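PDB 6OWN: replicative DNA helicase from Mycobacterium smegmatis, which carries in its chain the DnaB1 intein, a protein-splicing domain that excises itself from the helicase precursor and whose splicing is reversibly inhibited by zinc. Local coordinates for residues 67-71 with 72-76. Residues are numbered along the deposited sequence; the frame is centred on the assembly and turned at random.
Sequences WPTEH and GVRIT
T69 and G72 meet at the tip of a tight hairpin. The T69 hydroxyl donates to G72 O (OG1 to O, 2.6 Å) in the plane of that carbonyl. T69 N reaches the same oxygen from well above the plane, so two donors grip it. With chi1 at 75°, OG1 lies between the backbone N and carbonyl carbon of T69, where it also accepts from H71 N (3.2 Å), an ST turn. At the other end, W67 NE1 gives a fairly straight bond to T76 OG1 (2.8 Å), which lies in the indole plane.

The motif is an antiparallel beta hairpin, strands 66-69 and 72-75, with a two-residue loop, E70 and H71, in a type I turn from T69 to G72. G72 takes a positive phi (105°) as the chain leaves the turn. W67 and R74 form a hydrogen-bonded pair further along. The R74 chain bends at chi2, and H71 CB packs over one face of its guanidinium (CB to NH2, 3.4 Å). R74 NH1 also bonds to V73 O (3.0 Å).

The T76 hydroxyl has two carbonyl acceptors, D62 O and H65 O, competing for its one proton. W67 packs against I59, A61 and V51 and meets the H65 ring edge-to-face. Within the turn, E70 OE2 hydrogen-bonds H84 ND1.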
loop_
_atom_site.group_PDB
_atom_site.type_symbol
_atom_site.label_atom_id
_atom_site.label_comp_id
_atom_site.label_asym_id
_atom_site.label_seq_id
_atom_site.Cartn_x
_atom_site.Cartn_y
_atom_site.Cartn_z
ATOM N N TRP A 67 -5.186 -1.759 5.234
ATOM C CA TRP A 67 -4.030 -1.310 5.982
ATOM C C TRP A 67 -3.944 -2.044 7.311
ATOM O O TRP A 67 -4.953 -2.176 8.016
ATOM C CB TRP A 67 -4.112 0.189 6.261
ATOM C CG TRP A 67 -4.233 1.013 5.041
ATOM C CD1 TRP A 67 -5.384 1.376 4.405
ATOM C CD2 TRP A 67 -3.162 1.600 4.300
ATOM N NE1 TRP A 67 -5.095 2.153 3.308
ATOM C CE2 TRP A 67 -3.736 2.303 3.223
ATOM C CE3 TRP A 67 -1.768 1.598 4.444
ATOM C CZ2 TRP A 67 -2.967 3.007 2.300
ATOM C CZ3 TRP A 67 -1.007 2.284 3.516
ATOM C CH2 TRP A 67 -1.608 2.978 2.459
ATOM N N PRO A 68 -2.760 -2.497 7.691
ATOM C CA PRO A 68 -2.576 -3.164 8.987
ATOM C C PRO A 68 -2.332 -2.154 10.100
ATOM O O PRO A 68 -1.238 -1.591 10.214
ATOM C CB PRO A 68 -1.353 -4.056 8.748
ATOM C CG PRO A 68 -0.537 -3.276 7.721
ATOM C CD PRO A 68 -1.541 -2.528 6.860
ATOM N N THR A 69 -3.345 -1.921 10.924
ATOM C CA THR A 69 -3.206 -0.980 12.033
ATOM C C THR A 69 -3.150 -1.710 13.376
ATOM O O THR A 69 -3.351 -2.926 13.473
ATOM C CB THR A 69 -4.343 0.054 12.041
ATOM O OG1 THR A 69 -5.551 -0.541 12.523
ATOM C CG2 THR A 69 -4.555 0.622 10.644
ATOM N N GLU A 70 -2.883 -0.938 14.434
ATOM C CA GLU A 70 -2.853 -1.499 15.783
ATOM C C GLU A 70 -4.221 -2.008 16.221
ATOM O O GLU A 70 -4.309 -2.820 17.150
ATOM C CB GLU A 70 -2.324 -0.460 16.777
ATOM C CG GLU A 70 -3.218 0.764 16.956
ATOM C CD GLU A 70 -2.850 1.906 16.022
ATOM O OE1 GLU A 70 -3.071 1.761 14.803
ATOM O OE2 GLU A 70 -2.353 2.951 16.502
ATOM N N HIS A 71 -5.287 -1.556 15.573
ATOM C CA HIS A 71 -6.632 -2.044 15.830
ATOM C C HIS A 71 -7.019 -3.190 14.907
ATOM O O HIS A 71 -8.167 -3.642 14.950
ATOM C CB HIS A 71 -7.639 -0.899 15.691
ATOM C CG HIS A 71 -7.237 0.350 16.415
ATOM N ND1 HIS A 71 -6.926 1.524 15.761
ATOM C CD2 HIS A 71 -7.088 0.606 17.737
ATOM C CE1 HIS A 71 -6.609 2.450 16.649
ATOM N NE2 HIS A 71 -6.698 1.919 17.855
ATOM N N GLY A 72 -6.091 -3.667 14.084
ATOM C CA GLY A 72 -6.395 -4.648 13.066
ATOM C C GLY A 72 -6.437 -4.019 11.690
ATOM O O GLY A 72 -6.042 -2.870 11.476
ATOM N N VAL A 73 -6.935 -4.806 10.739
ATOM C CA VAL A 73 -7.029 -4.361 9.355
ATOM C C VAL A 73 -8.115 -3.304 9.242
ATOM O O VAL A 73 -9.248 -3.505 9.695
ATOM C CB VAL A 73 -7.314 -5.560 8.436
ATOM C CG1 VAL A 73 -7.565 -5.104 6.997
ATOM C CG2 VAL A 73 -6.166 -6.544 8.489
ATOM N N ARG A 74 -7.775 -2.162 8.642
ATOM C CA ARG A 74 -8.747 -1.116 8.344
ATOM C C ARG A 74 -8.671 -0.751 6.869
ATOM O O ARG A 74 -7.580 -0.690 6.296
ATOM C CB ARG A 74 -8.496 0.146 9.191
ATOM C CG ARG A 74 -8.666 -0.062 10.686
ATOM C CD ARG A 74 -10.135 -0.063 11.063
ATOM N NE ARG A 74 -10.361 -0.264 12.493
ATOM C CZ ARG A 74 -10.494 -1.455 13.069
ATOM N NH1 ARG A 74 -10.419 -2.558 12.337
ATOM N NH2 ARG A 74 -10.709 -1.546 14.376
ATOM N N ILE A 75 -9.821 -0.491 6.255
ATOM C CA ILE A 75 -9.810 0.031 4.893
ATOM C C ILE A 75 -9.558 1.539 4.922
ATOM O O ILE A 75 -9.770 2.212 5.935
ATOM C CB ILE A 75 -11.107 -0.311 4.140
ATOM C CG1 ILE A 75 -12.295 0.483 4.702
ATOM C CG2 ILE A 75 -11.384 -1.818 4.193
ATOM C CD1 ILE A 75 -13.528 0.405 3.812
ATOM N N THR A 76 -9.062 2.065 3.794
ATOM C CA THR A 76 -8.693 3.479 3.717
ATOM C C THR A 76 -9.813 4.384 4.222
ATOM O O THR A 76 -9.564 5.341 4.969
ATOM C CB THR A 76 -8.318 3.860 2.279
ATOM O OG1 THR A 76 -7.314 2.966 1.768
ATOM C CG2 THR A 76 -7.776 5.269 2.252
#